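Local coordinates for hypothetical protein, IPT/TIG domain protein (Bacteroides ovatus, PDB 4HW6) that is of unknown function but, as a two-domain protein with an IPT/TIG domain and a six-bladed beta-propeller, probably binds carbohydrate as an auxiliary nutrient-binding protein, at residues 188-191 with 195-198; 162-167 with 182-187; 211-216 with 220-225; 242-247 with 260-265. All blocks are in the same frame, centred on the assembly; numbering follows the deposited sequence. Where two conformers were deposited one is given.

Contact 1. Residues 188-191 with 195-198; sequences NFTL and MVVV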
loop_
_atom_site.group_PDB
_atom_site.type_symbol
_atom_site.label_atom_id
_atom_site.label_comp_id
_atom_site.label_asym_id
_atom_site.label_seq_id
_atom_site.Cartn_x
_atom_site.Cartn_y
_atom_site.Cartn_z
ATOM N N ASN A 188 -11.734 -9.317 5.883
ATOM C CA ASN A 188 -12.375 -8.300 5.066
ATOM C C ASN A 188 -13.427 -7.614 5.928
ATOM O O ASN A 188 -13.519 -7.895 7.119
ATOM C CB ASN A 188 -12.994 -8.929 3.802
ATOM C CG ASN A 188 -13.026 -7.978 2.629
ATOM O OD1 ASN A 188 -13.258 -6.757 2.781
ATOM N ND2 ASN A 188 -12.791 -8.521 1.438
ATOM N N PHE A 189 -14.187 -6.696 5.343
ATOM C CA PHE A 189 -15.267 -6.020 6.034
ATOM C C PHE A 189 -16.542 -6.060 5.204
ATOM O O PHE A 189 -16.512 -5.918 3.964
ATOM C CB PHE A 189 -14.876 -4.570 6.334
ATOM C CG PHE A 189 -13.767 -4.449 7.345
ATOM C CD1 PHE A 189 -12.456 -4.601 6.979
ATOM C CD2 PHE A 189 -14.048 -4.184 8.663
ATOM C CE1 PHE A 189 -11.450 -4.539 7.929
ATOM C CE2 PHE A 189 -13.052 -4.108 9.603
ATOM C CZ PHE A 189 -11.746 -4.279 9.236
ATOM N N THR A 190 -17.655 -6.218 5.890
ATOM C CA THR A 190 -18.955 -6.224 5.230
ATOM C C THR A 190 -19.347 -4.784 4.860
ATOM O O THR A 190 -18.685 -3.825 5.258
ATOM C CB THR A 190 -20.040 -6.841 6.122
ATOM O OG1 THR A 190 -20.298 -5.984 7.249
ATOM C CG2 THR A 190 -19.645 -8.242 6.625
ATOM N N LEU A 191 -20.435 -4.636 4.107
ATOM C CA LEU A 191 -20.937 -3.303 3.752
ATOM C C LEU A 191 -21.369 -2.524 4.999
ATOM O O LEU A 191 -21.332 -1.295 4.983
ATOM C CB LEU A 191 -22.076 -3.392 2.744
ATOM C CG LEU A 191 -21.709 -3.992 1.376
ATOM C CD1 LEU A 191 -22.886 -3.857 0.419
ATOM C CD2 LEU A 191 -20.428 -3.381 0.805
HETATM N N MSE A 195 -16.324 -6.839 10.714
HETATM C CA MSE A 195 -15.093 -7.501 10.267
HETATM C C MSE A 195 -15.335 -8.989 10.026
HETATM O O MSE A 195 -15.815 -9.660 10.905
HETATM C CB MSE A 195 -14.020 -7.338 11.338
HETATM C CG MSE A 195 -12.659 -7.865 10.952
HETATM SE SE MSE A 195 -11.499 -7.871 12.544
HETATM C CE MSE A 195 -11.184 -5.962 12.648
ATOM N N VAL A 196 -14.984 -9.482 8.843
ATOM C CA VAL A 196 -15.091 -10.895 8.483
ATOM C C VAL A 196 -13.723 -11.534 8.613
ATOM O O VAL A 196 -12.724 -10.953 8.188
ATOM C CB VAL A 196 -15.559 -11.048 7.006
ATOM C CG1 VAL A 196 -15.831 -12.506 6.650
ATOM C CG2 VAL A 196 -16.792 -10.201 6.753
ATOM N N VAL A 197 -13.657 -12.703 9.240
ATOM C CA VAL A 197 -12.409 -13.455 9.336
ATOM C C VAL A 197 -12.682 -14.916 8.972
ATOM O O VAL A 197 -13.618 -15.547 9.504
ATOM C CB VAL A 197 -11.809 -13.399 10.751
ATOM C CG1 VAL A 197 -10.511 -14.201 10.807
ATOM C CG2 VAL A 197 -11.567 -11.955 11.202
ATOM N N VAL A 198 -11.864 -15.447 8.078
ATOM C CA VAL A 198 -11.981 -16.832 7.657
ATOM C C VAL A 198 -11.131 -17.706 8.554
ATOM O O VAL A 198 -9.975 -17.384 8.806
ATOM C CB VAL A 198 -11.556 -16.998 6.178
ATOM C CG1 VAL A 198 -11.480 -18.494 5.801
ATOM C CG2 VAL A 198 -12.560 -16.275 5.300
#
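Phe189 and Met195 run alongside one another on the same face of an antiparallel strand pair. Met195 is a selenomethionine. Phe189 CE2 is 3.8 Å from Met195 CB, and Phe189 CZ is 3.8 Å from Met195 CE. The ring leans toward its neighbour because Phe189 CG stands anti to the carbonyl carbon (chi1 -68°). A bend at chi3 of Met195 (-74°) brings CE back alongside the ring. Thr190 and Val196 meet nearly at a right angle, and the approach is tight: Thr190 CG2 to Val196 CG2 is 3.5 Å.

Two backbone bonds hold the register. Asn188 N donates to Val196 O at 3.0 Å. Val196 N donates to Asn188 O at 2.8 Å. Phe189 and Met195 are the adjoining non-hydrogen-bonded pair. With an alanine in place of Phe189, Met195 CB and CE would probably lose the ring they pack against, and the end of the methionine side chain would be freer to turn.

Further out, Asn188 OD1 takes the N-H of Phe189 at 2.7 Å, in plane and on a lone pair. Asn188 ND2 is tied to Cys233 O. Thr190 OG1 bonds to Asp194 N within the turn. The hairpin supplies the first two strands of a four-stranded blade. Strand 207-212 pairs with the far side of 195-199, and Met145 of strand 143-146 packs on Phe189.

Contact 2. Residues 162-167 with 182-187; sequences DAFRHV and GQCADV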
loop_
_atom_site.group_PDB
_atom_site.type_symbol
_atom_site.label_atom_id
_atom_site.label_comp_id
_atom_site.label_asym_id
_atom_site.label_seq_id
_atom_site.Cartn_x
_atom_site.Cartn_y
_atom_site.Cartn_z
ATOM N N ASP A 162 -0.519 -17.812 13.569
ATOM C CA ASP A 162 0.150 -16.827 14.419
ATOM C C ASP A 162 -0.791 -15.658 14.749
ATOM O O ASP A 162 -2.004 -15.732 14.492
ATOM C CB ASP A 162 1.461 -16.376 13.758
ATOM C CG ASP A 162 2.371 -17.582 13.379
ATOM O OD1 ASP A 162 2.622 -18.421 14.238
ATOM O OD2 ASP A 162 2.811 -17.670 12.212
ATOM N N ALA A 163 -0.259 -14.619 15.388
ATOM C CA ALA A 163 -1.111 -13.553 15.901
ATOM C C ALA A 163 -1.749 -12.720 14.802
ATOM O O ALA A 163 -1.134 -12.418 13.772
ATOM C CB ALA A 163 -0.343 -12.630 16.844
ATOM N N PHE A 164 -2.981 -12.335 15.103
ATOM C CA PHE A 164 -3.759 -11.327 14.398
ATOM C C PHE A 164 -3.354 -9.966 14.977
ATOM O O PHE A 164 -3.364 -9.780 16.199
ATOM C CB PHE A 164 -5.216 -11.614 14.716
ATOM C CG PHE A 164 -6.203 -10.910 13.837
ATOM C CD1 PHE A 164 -6.325 -9.536 13.851
ATOM C CD2 PHE A 164 -7.050 -11.645 13.043
ATOM C CE1 PHE A 164 -7.270 -8.910 13.056
ATOM C CE2 PHE A 164 -7.996 -11.024 12.245
ATOM C CZ PHE A 164 -8.101 -9.658 12.256
ATOM N N ARG A 165 -2.961 -9.036 14.127
ATOM C CA ARG A 165 -2.450 -7.750 14.633
ATOM C C ARG A 165 -3.298 -6.565 14.187
ATOM O O ARG A 165 -3.998 -6.625 13.162
ATOM C CB ARG A 165 -0.994 -7.523 14.192
ATOM C CG ARG A 165 -0.028 -8.659 14.537
ATOM C CD ARG A 165 0.072 -8.929 16.022
ATOM N NE ARG A 165 0.569 -7.784 16.789
ATOM C CZ ARG A 165 1.782 -7.695 17.354
ATOM N NH1 ARG A 165 2.682 -8.670 17.234
ATOM N NH2 ARG A 165 2.111 -6.599 18.026
ATOM N N HIS A 166 -3.208 -5.503 14.972
ATOM C CA HIS A 166 -3.956 -4.253 14.723
ATOM C C HIS A 166 -3.003 -3.073 14.861
ATOM O O HIS A 166 -2.524 -2.787 15.959
ATOM C CB HIS A 166 -5.082 -4.140 15.719
ATOM C CG HIS A 166 -5.757 -2.804 15.741
ATOM N ND1 HIS A 166 -6.361 -2.308 16.875
ATOM C CD2 HIS A 166 -5.923 -1.862 14.782
ATOM C CE1 HIS A 166 -6.875 -1.115 16.613
ATOM N NE2 HIS A 166 -6.618 -0.814 15.352
ATOM N N VAL A 167 -2.763 -2.401 13.747
ATOM C CA VAL A 167 -1.965 -1.205 13.715
ATOM C C VAL A 167 -2.915 -0.019 13.900
ATOM O O VAL A 167 -3.770 0.238 13.050
ATOM C CB VAL A 167 -1.180 -1.067 12.399
ATOM C CG1 VAL A 167 -0.383 0.215 12.398
ATOM C CG2 VAL A 167 -0.253 -2.272 12.162
ATOM N N GLY A 182 -8.167 -20.632 15.269
ATOM C CA GLY A 182 -6.885 -21.323 15.132
ATOM C C GLY A 182 -6.082 -21.013 13.896
ATOM O O GLY A 182 -4.858 -21.052 13.939
ATOM N N GLN A 183 -6.746 -20.716 12.785
ATOM C CA GLN A 183 -6.025 -20.498 11.523
ATOM C C GLN A 183 -6.702 -19.431 10.689
ATOM O O GLN A 183 -7.562 -19.722 9.862
ATOM C CB GLN A 183 -5.846 -21.800 10.753
ATOM C CG GLN A 183 -4.797 -21.706 9.644
ATOM C CD GLN A 183 -4.291 -23.079 9.221
ATOM O OE1 GLN A 183 -5.066 -23.955 8.811
ATOM N NE2 GLN A 183 -3.001 -23.279 9.330
ATOM N N CYS A 184 -6.317 -18.186 10.941
ATOM C CA CYS A 184 -6.988 -17.044 10.309
ATOM C C CYS A 184 -6.433 -16.849 8.911
ATOM O O CYS A 184 -5.281 -16.407 8.753
ATOM C CB CYS A 184 -6.793 -15.760 11.115
ATOM S SG CYS A 184 -7.547 -15.763 12.746
ATOM N N ALA A 185 -7.240 -17.182 7.901
ATOM C CA ALA A 185 -6.762 -17.220 6.508
ATOM C C ALA A 185 -6.973 -15.939 5.711
ATOM O O ALA A 185 -6.289 -15.716 4.717
ATOM C CB ALA A 185 -7.418 -18.390 5.775
ATOM N N ASP A 186 -7.960 -15.132 6.087
ATOM C CA ASP A 186 -8.257 -13.893 5.378
ATOM C C ASP A 186 -9.115 -12.985 6.273
ATOM O O ASP A 186 -9.720 -13.438 7.246
ATOM C CB ASP A 186 -8.953 -14.185 4.032
ATOM C CG ASP A 186 -8.875 -12.995 3.026
ATOM O OD1 ASP A 186 -8.110 -12.010 3.276
ATOM O OD2 ASP A 186 -9.542 -13.072 1.948
ATOM N N VAL A 187 -9.149 -11.708 5.921
ATOM C CA VAL A 187 -9.921 -10.700 6.664
ATOM C C VAL A 187 -10.504 -9.735 5.650
ATOM O O VAL A 187 -9.861 -9.414 4.645
ATOM C CB VAL A 187 -9.072 -9.962 7.741
ATOM C CG1 VAL A 187 -7.816 -9.316 7.129
ATOM C CG2 VAL A 187 -9.920 -8.945 8.487
#
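Phe164 meets Cys184 and Val187 in a buried apolar contact between two sheets, with no hydrogen bond across it. Phe164 comes from strand 164-168. Cys184 and Val187 belong to strand 184-189, the first strand of the sheet that follows. The backbones stay well apart: Phe164 CA and Cys184 CA are 7.7 Å from each other, and side chains alone span the gap.

Cys184 SG sits at the edge of the Phe164 ring, near its plane, 4.2 Å from CD2. Val187 CG2 comes obliquely to the end of the ring, 4.2 Å from Phe164 CZ. The ring reaches both because Phe164 CG extends anti to the backbone N (chi1 -166°).

In the six-bladed propeller this is a blade-to-blade interface, where hydrophobic side chains of successive sheets pack against each other. Val158 of strand 154-158 touches both Phe164 and Cys184. Met195 and Val197 of strand 195-199 also press on the Phe164 ring.

The side chain of Asp186, beside Val187, takes no part in the contact with the ring. Asp186 OD1 accepts a weak bond from Val187 N at 2.9 Å, while Asp186 OD2 is bonded to Cys233 N and Thr232 OG1.

Contact 3. Residues 211-216 with 220-225; sequences LFTRAS and ERLSLC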
loop_
_atom_site.group_PDB
_atom_site.type_symbol
_atom_site.label_atom_id
_atom_site.label_comp_id
_atom_site.label_asym_id
_atom_site.label_seq_id
_atom_site.Cartn_x
_atom_site.Cartn_y
_atom_site.Cartn_z
ATOM N N LEU A 211 -17.593 -13.421 12.158
ATOM C CA LEU A 211 -17.792 -11.975 12.101
ATOM C C LEU A 211 -17.488 -11.363 13.462
ATOM O O LEU A 211 -17.909 -11.903 14.494
ATOM C CB LEU A 211 -19.240 -11.685 11.691
ATOM C CG LEU A 211 -19.674 -10.229 11.499
ATOM C CD1 LEU A 211 -20.717 -10.129 10.390
ATOM C CD2 LEU A 211 -20.224 -9.661 12.797
ATOM N N PHE A 212 -16.778 -10.225 13.472
ATOM C CA PHE A 212 -16.604 -9.431 14.691
ATOM C C PHE A 212 -17.351 -8.120 14.472
ATOM O O PHE A 212 -17.118 -7.419 13.475
ATOM C CB PHE A 212 -15.129 -9.155 14.991
ATOM C CG PHE A 212 -14.338 -10.388 15.333
ATOM C CD1 PHE A 212 -13.802 -11.202 14.317
ATOM C CD2 PHE A 212 -14.132 -10.749 16.642
ATOM C CE1 PHE A 212 -13.097 -12.347 14.634
ATOM C CE2 PHE A 212 -13.417 -11.902 16.964
ATOM C CZ PHE A 212 -12.907 -12.696 15.963
ATOM N N THR A 213 -18.265 -7.787 15.380
ATOM C CA THR A 213 -19.207 -6.696 15.106
ATOM C C THR A 213 -18.582 -5.328 15.349
ATOM O O THR A 213 -17.935 -5.091 16.368
ATOM C CB THR A 213 -20.492 -6.800 15.953
ATOM O OG1 THR A 213 -20.170 -6.631 17.332
ATOM C CG2 THR A 213 -21.174 -8.148 15.756
ATOM N N ARG A 214 -18.799 -4.421 14.406
ATOM C CA ARG A 214 -18.356 -3.027 14.531
ATOM C C ARG A 214 -18.962 -2.352 15.773
ATOM O O ARG A 214 -18.280 -1.601 16.467
ATOM C CB ARG A 214 -18.742 -2.248 13.275
ATOM C CG ARG A 214 -18.246 -0.802 13.219
ATOM C CD ARG A 214 -18.869 -0.108 12.012
ATOM N NE ARG A 214 -18.484 1.295 11.909
ATOM C CZ ARG A 214 -19.133 2.210 11.183
ATOM N NH1 ARG A 214 -20.204 1.882 10.463
ATOM N NH2 ARG A 214 -18.700 3.465 11.161
ATOM N N ALA A 215 -20.231 -2.653 16.048
ATOM C CA ALA A 215 -20.960 -2.058 17.173
ATOM C C ALA A 215 -20.343 -2.369 18.541
ATOM O O ALA A 215 -20.501 -1.586 19.468
ATOM C CB ALA A 215 -22.419 -2.483 17.141
ATOM N N SER A 216 -19.634 -3.492 18.657
ATOM C CA SER A 216 -18.926 -3.862 19.880
ATOM C C SER A 216 -17.458 -3.443 19.866
ATOM O O SER A 216 -16.678 -3.889 20.707
ATOM C CB SER A 216 -18.997 -5.386 20.068
ATOM O OG SER A 216 -18.244 -6.036 19.058
ATOM N N GLU A 220 -17.122 -8.572 19.961
ATOM C CA GLU A 220 -18.098 -9.650 19.901
ATOM C C GLU A 220 -17.956 -10.462 18.607
ATOM O O GLU A 220 -18.036 -9.904 17.513
ATOM C CB GLU A 220 -19.514 -9.094 19.993
ATOM C CG GLU A 220 -20.563 -10.186 20.113
ATOM C CD GLU A 220 -21.983 -9.652 20.235
ATOM O OE1 GLU A 220 -22.159 -8.428 20.422
ATOM O OE2 GLU A 220 -22.924 -10.469 20.138
ATOM N N ARG A 221 -17.762 -11.769 18.750
ATOM C CA ARG A 221 -17.625 -12.682 17.597
ATOM C C ARG A 221 -18.928 -13.418 17.337
ATOM O O ARG A 221 -19.591 -13.876 18.275
ATOM C CB ARG A 221 -16.482 -13.673 17.851
ATOM C CG ARG A 221 -15.997 -14.393 16.606
ATOM C CD ARG A 221 -14.978 -15.473 16.953
ATOM N NE ARG A 221 -15.615 -16.653 17.539
ATOM C CZ ARG A 221 -14.962 -17.728 17.972
ATOM N NH1 ARG A 221 -13.628 -17.772 17.934
ATOM N NH2 ARG A 221 -15.650 -18.769 18.469
ATOM N N LEU A 222 -19.305 -13.524 16.071
ATOM C CA LEU A 222 -20.453 -14.323 15.628
ATOM C C LEU A 222 -19.962 -15.347 14.603
ATOM O O LEU A 222 -18.983 -15.111 13.901
ATOM C CB LEU A 222 -21.530 -13.443 14.978
ATOM C CG LEU A 222 -22.114 -12.266 15.775
ATOM C CD1 LEU A 222 -23.007 -11.417 14.875
ATOM C CD2 LEU A 222 -22.878 -12.711 17.020
ATOM N N SER A 223 -20.645 -16.481 14.521
ATOM C CA SER A 223 -20.364 -17.489 13.496
ATOM C C SER A 223 -21.356 -17.315 12.349
ATOM O O SER A 223 -22.569 -17.346 12.570
ATOM C CB SER A 223 -20.505 -18.894 14.093
ATOM O OG SER A 223 -19.591 -19.068 15.177
ATOM N N LEU A 224 -20.855 -17.148 11.135
ATOM C CA LEU A 224 -21.712 -16.906 10.001
ATOM C C LEU A 224 -22.105 -18.202 9.330
ATOM O O LEU A 224 -23.280 -18.453 9.137
ATOM C CB LEU A 224 -21.050 -16.005 8.972
ATOM C CG LEU A 224 -20.717 -14.596 9.443
ATOM C CD1 LEU A 224 -20.201 -13.756 8.278
ATOM C CD2 LEU A 224 -21.941 -13.960 10.095
ATOM N N CYS A 225 -21.129 -19.011 8.952
ATOM C CA CYS A 225 -21.434 -20.260 8.273
ATOM C C CYS A 225 -20.315 -21.266 8.396
ATOM O O CYS A 225 -19.144 -20.922 8.605
ATOM C CB CYS A 225 -21.782 -20.028 6.796
ATOM S SG CYS A 225 -20.410 -19.380 5.841
HETATM O O HOH W 1 -22.382 -6.598 18.672
#
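The Phe212 ring carries the side chain of Arg221 over one face. Arg221 CG lies 3.8 Å from the centroid of the Phe212 ring, 24° off the normal, in a CH-pi contact. It is displaced toward the rim, where Phe212 CE2 and CZ also meet Arg221 CB and CD. The guanidinium does not stack: its plane is turned 75° from the ring, and Arg221 NH1 leads away to Thr179 O. Lys177 makes a cation-pi contact with the same ring.

The backbones pair beneath these groups. Leu211 N reaches Leu222 O at 2.8 Å, and Leu222 N returns to Leu211 O at 2.7 Å. Thr213 N donates to Glu220 O at 3.0 Å. Near the turn, Glu220 N gives a straight bond to Ser216 OG at 2.9 Å. A water joins Thr213 OG1 to Glu220 OE1. On the other face of the strands, Leu222 CD1 packs against Thr213 CG2 at 3.8 Å, and Leu224 reaches Leu211 CB.

This is a beta hairpin of strands 207-212 and 221-226, the last two of a propeller blade. Strand 221-226 carries a classic beta bulge, where Leu224 and Cys225 both face Ile209.

Contact 4. Residues 242-247 with 260-265; sequences IYYTRY and GTLTEE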
loop_
_atom_site.group_PDB
_atom_site.type_symbol
_atom_site.label_atom_id
_atom_site.label_comp_id
_atom_site.label_asym_id
_atom_site.label_seq_id
_atom_site.Cartn_x
_atom_site.Cartn_y
_atom_site.Cartn_z
ATOM N N ILE A 242 -20.336 -12.378 0.649
ATOM C CA ILE A 242 -18.996 -12.860 0.920
ATOM C C ILE A 242 -18.687 -14.047 0.035
ATOM O O ILE A 242 -19.301 -15.102 0.149
ATOM C CB ILE A 242 -18.800 -13.254 2.405
ATOM C CG1 ILE A 242 -19.097 -12.067 3.318
ATOM C CG2 ILE A 242 -17.381 -13.751 2.645
ATOM C CD1 ILE A 242 -19.302 -12.479 4.778
ATOM N N TYR A 243 -17.766 -13.856 -0.892
ATOM C CA TYR A 243 -17.365 -14.900 -1.824
ATOM C C TYR A 243 -16.144 -15.624 -1.303
ATOM O O TYR A 243 -15.178 -14.997 -0.864
ATOM C CB TYR A 243 -17.114 -14.328 -3.235
ATOM C CG TYR A 243 -18.380 -13.796 -3.921
ATOM C CD1 TYR A 243 -18.953 -12.567 -3.548
ATOM C CD2 TYR A 243 -18.994 -14.510 -4.957
ATOM C CE1 TYR A 243 -20.095 -12.076 -4.176
ATOM C CE2 TYR A 243 -20.153 -14.030 -5.587
ATOM C CZ TYR A 243 -20.684 -12.799 -5.197
ATOM O OH TYR A 243 -21.828 -12.317 -5.807
ATOM N N TYR A 244 -16.183 -16.962 -1.344
ATOM C CA TYR A 244 -15.103 -17.760 -0.797
ATOM C C TYR A 244 -14.839 -19.041 -1.569
ATOM O O TYR A 244 -15.630 -19.432 -2.428
ATOM C CB TYR A 244 -15.344 -18.064 0.679
ATOM C CG TYR A 244 -16.553 -18.930 1.010
ATOM C CD1 TYR A 244 -17.845 -18.395 1.070
ATOM C CD2 TYR A 244 -16.404 -20.283 1.293
ATOM C CE1 TYR A 244 -18.931 -19.186 1.414
ATOM C CE2 TYR A 244 -17.491 -21.079 1.627
ATOM C CZ TYR A 244 -18.747 -20.529 1.710
ATOM O OH TYR A 244 -19.839 -21.321 2.029
ATOM N N THR A 245 -13.689 -19.659 -1.272
ATOM C CA THR A 245 -13.365 -20.981 -1.757
ATOM C C THR A 245 -13.089 -21.910 -0.576
ATOM O O THR A 245 -12.764 -21.450 0.529
ATOM C CB THR A 245 -12.122 -21.003 -2.698
ATOM O OG1 THR A 245 -10.934 -20.683 -1.959
ATOM C CG2 THR A 245 -12.266 -20.030 -3.858
ATOM N N ARG A 246 -13.283 -23.202 -0.828
ATOM C CA ARG A 246 -12.959 -24.291 0.095
ATOM C C ARG A 246 -12.055 -25.315 -0.579
ATOM O O ARG A 246 -12.267 -25.700 -1.724
ATOM C CB ARG A 246 -14.227 -25.033 0.505
ATOM C CG ARG A 246 -15.198 -24.228 1.350
ATOM C CD ARG A 246 -16.434 -25.047 1.632
ATOM N NE ARG A 246 -17.148 -25.323 0.384
ATOM C CZ ARG A 246 -18.095 -26.232 0.195
ATOM N NH1 ARG A 246 -18.494 -27.048 1.167
ATOM N NH2 ARG A 246 -18.649 -26.341 -1.009
ATOM N N TYR A 247 -11.065 -25.794 0.164
ATOM C CA TYR A 247 -10.055 -26.695 -0.358
ATOM C C TYR A 247 -10.585 -27.846 -1.191
ATOM O O TYR A 247 -10.037 -28.136 -2.251
ATOM C CB TYR A 247 -9.194 -27.209 0.800
ATOM C CG TYR A 247 -8.017 -28.062 0.383
ATOM C CD1 TYR A 247 -8.154 -29.425 0.208
ATOM C CD2 TYR A 247 -6.747 -27.502 0.207
ATOM C CE1 TYR A 247 -7.082 -30.205 -0.161
ATOM C CE2 TYR A 247 -5.677 -28.273 -0.180
ATOM C CZ TYR A 247 -5.838 -29.615 -0.364
ATOM O OH TYR A 247 -4.762 -30.416 -0.749
ATOM N N GLY A 260 -28.422 -14.394 5.198
ATOM C CA GLY A 260 -27.976 -15.749 5.545
ATOM C C GLY A 260 -27.983 -16.745 4.399
ATOM O O GLY A 260 -27.681 -17.922 4.602
ATOM N N THR A 261 -28.272 -16.292 3.177
ATOM C CA THR A 261 -28.339 -17.188 2.049
ATOM C C THR A 261 -26.969 -17.682 1.639
ATOM O O THR A 261 -26.048 -16.888 1.468
ATOM C CB THR A 261 -28.988 -16.500 0.840
ATOM O OG1 THR A 261 -30.337 -16.168 1.180
ATOM C CG2 THR A 261 -28.966 -17.425 -0.401
ATOM N N LEU A 262 -26.853 -19.002 1.491
ATOM C CA LEU A 262 -25.658 -19.659 1.031
ATOM C C LEU A 262 -25.863 -20.122 -0.406
ATOM O O LEU A 262 -26.896 -20.713 -0.725
ATOM C CB LEU A 262 -25.379 -20.874 1.900
ATOM C CG LEU A 262 -24.873 -20.547 3.294
ATOM C CD1 LEU A 262 -25.359 -21.534 4.352
ATOM C CD2 LEU A 262 -23.355 -20.467 3.259
ATOM N N THR A 263 -24.887 -19.840 -1.256
ATOM C CA THR A 263 -24.881 -20.358 -2.617
ATOM C C THR A 263 -23.612 -21.173 -2.729
ATOM O O THR A 263 -22.523 -20.611 -2.806
ATOM C CB THR A 263 -24.886 -19.202 -3.629
ATOM O OG1 THR A 263 -26.055 -18.397 -3.403
ATOM C CG2 THR A 263 -24.887 -19.723 -5.081
ATOM N N GLU A 264 -23.752 -22.499 -2.711
ATOM C CA GLU A 264 -22.575 -23.348 -2.724
ATOM C C GLU A 264 -21.763 -23.175 -4.005
ATOM O O GLU A 264 -20.544 -23.124 -3.958
ATOM C CB GLU A 264 -22.962 -24.820 -2.536
ATOM C CG GLU A 264 -21.745 -25.699 -2.383
ATOM C CD GLU A 264 -22.037 -27.117 -1.939
ATOM O OE1 GLU A 264 -23.227 -27.502 -1.880
ATOM O OE2 GLU A 264 -21.049 -27.859 -1.687
ATOM N N GLU A 265 -22.436 -23.130 -5.153
ATOM C CA GLU A 265 -21.753 -23.047 -6.428
ATOM C C GLU A 265 -22.170 -21.783 -7.179
ATOM O O GLU A 265 -23.071 -21.827 -8.028
ATOM C CB GLU A 265 -22.083 -24.299 -7.241
ATOM C CG GLU A 265 -21.191 -24.489 -8.459
ATOM C CD GLU A 265 -21.574 -25.726 -9.245
ATOM O OE1 GLU A 265 -21.524 -26.835 -8.678
ATOM O OE2 GLU A 265 -21.917 -25.589 -10.430
HETATM O O HOH W 2 -21.968 -21.192 0.277
HETATM O O HOH W 3 -20.296 -29.298 0.525
#
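Arg246 and Glu264 form a salt bridge. Arg246 NH2 donates to Glu264 OE2 at 2.9 Å, and the bond is fairly straight. The oxygen sits at the edge of the guanidinium, close to its plane. On the carboxylate, the donor comes to the anti side of OE2. The two flat groups are not coplanar; their planes stand 62° apart. A bend at chi3 of Arg246 (-65°) turns the guanidinium toward the glutamate, whose own chain is extended beyond CG.

Water adds a second link. One water accepts from Arg246 NH1 at 3.0 Å and donates to Glu264 OE2 at 2.7 Å. Both the direct and the water-mediated bond thus end on the same oxygen. Another water lies 2.8 Å from Tyr244 OH and gives a weak bond to Thr263 O.

Van der Waals contact is slight: Leu262 CD2 lies 3.8 Å from the phenol oxygen, Tyr244 OH, the two side chains meeting at a slant. The Tyr244 ring is flanked in its plane by Arg246 CG and Ile242 O. An alanine at Arg246 would probably leave the Glu264 carboxylate without its charged mate and freer to swing into solvent.

The strands 242-244 and 262-263 do not pair with each other. Strand 251-255 lies between them and pairs antiparallel with both. Tyr244 bonds to Ser253 through the backbone. The side chain of Leu262 packs on Tyr255. At Glu264 the chain turns a corner, and strand 265-268 follows. Leu262 also touches Cys225 of strand 221-226 in the preceding blade.

Contacts 1 and 3 are the first and last strand pairings of one four-stranded blade, with centres about 9 Å apart. They are joined where Phe212 N meets Met195 O at 2.8 Å, probably a hydrogen bond. Contact 2 lies about 12 Å from contact 1 between centres and shares strand 184-189 with it. It ties this blade to the one before. Contact 4 belongs to the next blade, about 18 Å from contact 3 between centres. Leu224 CD1 reaches Ile242 CD1 at 3.8 Å, and Val196 CG2 of contact 1 is 3.9 Å from the same Ile242 CD1. Contacts 2 and 4 do not touch; their nearest atoms are about 7 Å apart. The four contacts therefore run through three successive blades.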